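Local coordinates for transcriptional regulatory protein RcsB (Escherichia coli, PDB 5I4C) that serves as the response regulator of the Rcs phosphorelay, binding regulatory DNA to control genes for capsule synthesis, biofilm formation and cell division, at residues Lys75-Asn89 / Val98-Ala112. Sequence-based numbering, arbitrary orientation.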
# COMPACT_ATOMS: atom_id res chain seq x y z
N LYS A 75 -23.40 -8.41 8.00
CA LYS A 75 -24.51 -7.74 8.67
C LYS A 75 -25.45 -8.69 9.31
O LYS A 75 -25.99 -8.40 10.34
CB LYS A 75 -25.34 -6.86 7.76
CG LYS A 75 -24.64 -5.73 7.05
CD LYS A 75 -23.90 -4.78 7.96
CE LYS A 75 -24.80 -3.82 8.78
NZ LYS A 75 -23.92 -2.86 9.56
N ARG A 76 -25.62 -9.84 8.69
CA ARG A 76 -26.55 -10.85 9.21
C ARG A 76 -25.94 -11.63 10.35
O ARG A 76 -26.59 -11.87 11.36
CB ARG A 76 -26.87 -11.74 8.05
CG ARG A 76 -27.86 -12.75 8.34
CD ARG A 76 -28.43 -13.28 7.04
NE ARG A 76 -29.09 -14.44 7.52
CZ ARG A 76 -28.51 -15.64 7.64
NH1 ARG A 76 -27.32 -15.88 7.14
NH2 ARG A 76 -29.20 -16.62 8.20
N HIS A 77 -24.70 -12.08 10.17
CA HIS A 77 -24.08 -12.95 11.18
C HIS A 77 -23.38 -12.21 12.33
O HIS A 77 -23.20 -12.79 13.39
CB HIS A 77 -23.07 -13.89 10.50
CG HIS A 77 -23.71 -14.97 9.69
ND1 HIS A 77 -24.21 -16.13 10.25
CD2 HIS A 77 -24.00 -15.03 8.37
CE1 HIS A 77 -24.72 -16.88 9.30
NE2 HIS A 77 -24.60 -16.25 8.15
N PHE A 78 -22.97 -10.97 12.14
CA PHE A 78 -22.29 -10.13 13.16
C PHE A 78 -23.01 -8.77 13.16
O PHE A 78 -22.47 -7.71 12.76
CB PHE A 78 -20.80 -9.99 12.84
CG PHE A 78 -20.12 -11.34 12.61
CD1 PHE A 78 -19.74 -12.12 13.68
CD2 PHE A 78 -19.92 -11.82 11.36
CE1 PHE A 78 -19.13 -13.36 13.49
CE2 PHE A 78 -19.32 -13.04 11.16
CZ PHE A 78 -18.91 -13.79 12.21
N PRO A 79 -24.27 -8.77 13.58
CA PRO A 79 -25.04 -7.52 13.32
C PRO A 79 -24.64 -6.24 14.07
O PRO A 79 -25.01 -5.17 13.62
CB PRO A 79 -26.49 -7.92 13.66
CG PRO A 79 -26.35 -9.06 14.59
CD PRO A 79 -25.09 -9.80 14.24
N SER A 80 -23.87 -6.30 15.14
CA SER A 80 -23.37 -5.08 15.80
C SER A 80 -21.93 -4.72 15.45
O SER A 80 -21.40 -3.77 15.99
CB SER A 80 -23.51 -5.23 17.28
OG SER A 80 -24.85 -5.58 17.56
N LEU A 81 -21.32 -5.46 14.53
CA LEU A 81 -19.96 -5.15 14.08
C LEU A 81 -20.04 -3.96 13.13
O LEU A 81 -20.80 -3.99 12.14
CB LEU A 81 -19.35 -6.34 13.36
CG LEU A 81 -17.91 -6.19 12.91
CD1 LEU A 81 -16.95 -6.01 14.06
CD2 LEU A 81 -17.51 -7.39 12.08
N SER A 82 -19.28 -2.93 13.45
CA SER A 82 -19.30 -1.70 12.64
C SER A 82 -18.37 -1.96 11.52
O SER A 82 -17.40 -2.68 11.67
CB SER A 82 -18.86 -0.51 13.43
OG SER A 82 -19.73 -0.27 14.51
N ILE A 83 -18.67 -1.43 10.37
CA ILE A 83 -17.87 -1.70 9.20
C ILE A 83 -17.45 -0.40 8.52
O ILE A 83 -18.30 0.47 8.29
CB ILE A 83 -18.65 -2.51 8.21
CG1 ILE A 83 -19.04 -3.83 8.80
CG2 ILE A 83 -17.83 -2.73 6.93
CD1 ILE A 83 -20.07 -4.49 7.91
N ILE A 84 -16.16 -0.27 8.33
CA ILE A 84 -15.57 0.70 7.44
C ILE A 84 -15.05 0.02 6.20
O ILE A 84 -14.17 -0.87 6.28
CB ILE A 84 -14.45 1.50 8.08
CG1 ILE A 84 -15.00 2.30 9.27
CG2 ILE A 84 -13.81 2.46 7.07
CD1 ILE A 84 -13.91 2.96 10.10
N VAL A 85 -15.59 0.45 5.05
CA VAL A 85 -15.14 -0.00 3.75
C VAL A 85 -13.97 0.86 3.24
O VAL A 85 -14.07 2.05 3.27
CB VAL A 85 -16.30 -0.05 2.75
CG1 VAL A 85 -15.85 -0.26 1.31
CG2 VAL A 85 -17.20 -1.22 3.16
N LEU A 86 -12.93 0.20 2.74
CA LEU A 86 -11.81 0.81 2.03
C LEU A 86 -12.07 0.74 0.55
O LEU A 86 -12.31 -0.37 0.02
CB LEU A 86 -10.50 0.01 2.31
CG LEU A 86 -10.03 -0.07 3.76
CD1 LEU A 86 -8.82 -1.00 3.90
CD2 LEU A 86 -9.75 1.35 4.25
N THR A 87 -12.07 1.87 -0.13
CA THR A 87 -12.45 1.86 -1.50
C THR A 87 -11.36 2.42 -2.40
O THR A 87 -10.64 3.36 -2.06
CB THR A 87 -13.83 2.53 -1.69
OG1 THR A 87 -14.22 2.26 -3.01
CG2 THR A 87 -13.79 3.98 -1.45
N MET A 88 -11.22 1.84 -3.56
CA MET A 88 -10.13 2.26 -4.44
C MET A 88 -10.53 3.52 -5.17
O MET A 88 -9.70 4.17 -5.75
CB MET A 88 -9.65 1.15 -5.41
CG MET A 88 -8.10 0.99 -5.49
SD MET A 88 -6.96 2.26 -4.75
CE MET A 88 -6.44 3.22 -6.19
N ASN A 89 -11.82 3.84 -5.16
CA ASN A 89 -12.24 5.07 -5.75
C ASN A 89 -13.61 5.56 -5.22
O ASN A 89 -14.30 4.84 -4.51
CB ASN A 89 -12.28 4.89 -7.27
CG ASN A 89 -13.40 3.96 -7.70
OD1 ASN A 89 -14.57 4.18 -7.39
ND2 ASN A 89 -13.04 2.87 -8.36
N VAL A 98 -23.45 0.01 -1.23
CA VAL A 98 -22.96 -0.30 0.09
C VAL A 98 -23.52 0.65 1.19
O VAL A 98 -23.84 0.18 2.30
CB VAL A 98 -21.40 -0.39 0.10
CG1 VAL A 98 -20.70 0.98 0.13
CG2 VAL A 98 -20.94 -1.24 1.27
N LEU A 99 -23.62 1.95 0.90
CA LEU A 99 -24.23 2.88 1.86
C LEU A 99 -25.66 2.49 2.21
O LEU A 99 -26.03 2.59 3.36
CB LEU A 99 -24.16 4.33 1.41
CG LEU A 99 -22.77 4.96 1.59
CD1 LEU A 99 -22.51 6.22 0.72
CD2 LEU A 99 -22.48 5.25 3.07
N ASP A 100 -26.43 1.94 1.26
CA ASP A 100 -27.78 1.43 1.54
C ASP A 100 -27.79 0.33 2.55
O ASP A 100 -28.83 0.06 3.12
CB ASP A 100 -28.42 0.82 0.30
CG ASP A 100 -28.78 1.85 -0.75
OD1 ASP A 100 -28.47 3.05 -0.60
OD2 ASP A 100 -29.37 1.43 -1.76
N LEU A 101 -26.65 -0.35 2.77
CA LEU A 101 -26.63 -1.48 3.69
C LEU A 101 -26.37 -0.99 5.13
O LEU A 101 -26.36 -1.78 6.07
CB LEU A 101 -25.61 -2.56 3.22
CG LEU A 101 -25.88 -3.23 1.86
CD1 LEU A 101 -24.80 -4.23 1.49
CD2 LEU A 101 -27.25 -3.90 1.82
N ASP A 102 -26.15 0.31 5.29
CA ASP A 102 -26.08 0.90 6.64
C ASP A 102 -24.74 0.54 7.29
O ASP A 102 -24.62 0.22 8.46
CB ASP A 102 -27.32 0.57 7.53
CG ASP A 102 -27.45 1.53 8.75
OD1 ASP A 102 -27.28 2.76 8.61
OD2 ASP A 102 -27.65 1.05 9.88
N ILE A 103 -23.70 0.67 6.50
CA ILE A 103 -22.37 0.58 7.06
C ILE A 103 -21.97 1.92 7.69
O ILE A 103 -22.61 2.94 7.47
CB ILE A 103 -21.37 0.06 6.03
CG1 ILE A 103 -21.33 0.91 4.78
CG2 ILE A 103 -21.75 -1.37 5.64
CD1 ILE A 103 -19.94 1.18 4.42
N GLU A 104 -20.92 1.92 8.47
CA GLU A 104 -20.57 3.07 9.24
C GLU A 104 -19.58 4.01 8.57
O GLU A 104 -19.54 5.20 8.87
CB GLU A 104 -20.05 2.63 10.61
CG GLU A 104 -21.15 2.16 11.53
CD GLU A 104 -21.69 0.77 11.19
OE1 GLU A 104 -21.08 -0.01 10.41
OE2 GLU A 104 -22.76 0.47 11.68
N GLY A 105 -18.78 3.52 7.63
CA GLY A 105 -17.78 4.38 7.09
C GLY A 105 -17.30 3.91 5.79
O GLY A 105 -17.40 2.69 5.48
N ILE A 106 -16.83 4.88 5.00
CA ILE A 106 -16.16 4.62 3.74
C ILE A 106 -14.93 5.50 3.71
O ILE A 106 -15.02 6.67 3.96
CB ILE A 106 -17.05 4.92 2.47
CG1 ILE A 106 -18.24 3.99 2.44
CG2 ILE A 106 -16.20 4.71 1.23
CD1 ILE A 106 -19.31 4.41 1.46
N VAL A 107 -13.79 4.92 3.41
CA VAL A 107 -12.50 5.66 3.36
C VAL A 107 -11.81 5.31 2.08
O VAL A 107 -11.73 4.13 1.75
CB VAL A 107 -11.62 5.19 4.53
CG1 VAL A 107 -10.15 5.65 4.40
CG2 VAL A 107 -12.25 5.72 5.82
N LEU A 108 -11.25 6.29 1.40
CA LEU A 108 -10.45 5.99 0.23
C LEU A 108 -9.20 5.29 0.69
O LEU A 108 -8.46 5.81 1.51
CB LEU A 108 -10.09 7.22 -0.57
CG LEU A 108 -11.26 8.02 -1.05
CD1 LEU A 108 -10.77 9.29 -1.78
CD2 LEU A 108 -12.06 7.13 -1.97
N LYS A 109 -8.99 4.09 0.16
CA LYS A 109 -7.91 3.24 0.62
C LYS A 109 -6.58 3.97 0.58
O LYS A 109 -5.76 3.88 1.50
CB LYS A 109 -7.85 1.99 -0.29
CG LYS A 109 -6.88 0.95 0.22
CD LYS A 109 -6.52 -0.13 -0.80
CE LYS A 109 -7.68 -1.02 -0.98
NZ LYS A 109 -7.26 -2.31 -1.51
N GLN A 110 -6.30 4.67 -0.49
CA GLN A 110 -4.97 5.29 -0.58
C GLN A 110 -4.72 6.38 0.47
O GLN A 110 -3.60 6.74 0.71
CB GLN A 110 -4.69 5.80 -1.97
CG GLN A 110 -4.70 4.67 -3.01
CD GLN A 110 -3.60 3.64 -2.76
OE1 GLN A 110 -2.47 4.01 -2.45
NE2 GLN A 110 -3.96 2.32 -2.89
N GLY A 111 -5.77 6.92 1.05
CA GLY A 111 -5.68 7.92 2.11
C GLY A 111 -5.92 7.33 3.48
O GLY A 111 -5.99 8.05 4.44
N ALA A 112 -6.01 6.00 3.60
CA ALA A 112 -6.31 5.40 4.89
C ALA A 112 -5.44 5.79 6.09
O ALA A 112 -5.97 6.00 7.18
CB ALA A 112 -6.41 3.88 4.74
O HOH W 1 -23.02 -2.12 13.01
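E104 reaches back to S82 and I83 at the start of strand 82-87. Its CB lies 3.6 Å from I83 O, and CG passes S82 CB and OG. A bend at chi2 (75°) then turns the carboxylate over S82 CA, where OE1, met from above the carboxylate plane, accepts the amide of I83 in a nearly straight bond of 2.8 Å (167°). OE2 accepts a hydrogen bond from a water that also donates, weakly, to L81 O. In return, E104 N donates to I83 O at 3.0 Å. K75 NZ, 4.1 Å from E104 OE1, stops beyond salt-bridge range and makes a weak hydrogen bond to D102 O. Beyond E104 run strands 82-87 and 105-108, parallel neighbours at one edge of the CheY-like receiver sheet, joined by helix 92-99 in a beta-alpha-beta crossover. The ladder continues from V85 N to G105 O, V107 N to V85 O (2.9 Å) and T87 N to V107 O. I84 CG2 meets V107 CG2 on the face packed by helix 112-124, whereas on the other face V85 CG2 touches I103 CD1 (3.9 Å) and V98 CG2. K109 N closes the ladder on T87 O at 2.9 Å, while K109 NZ forms salt bridges with D10 and with D56; D56, the predicted site of phosphorylation, is unmodified here.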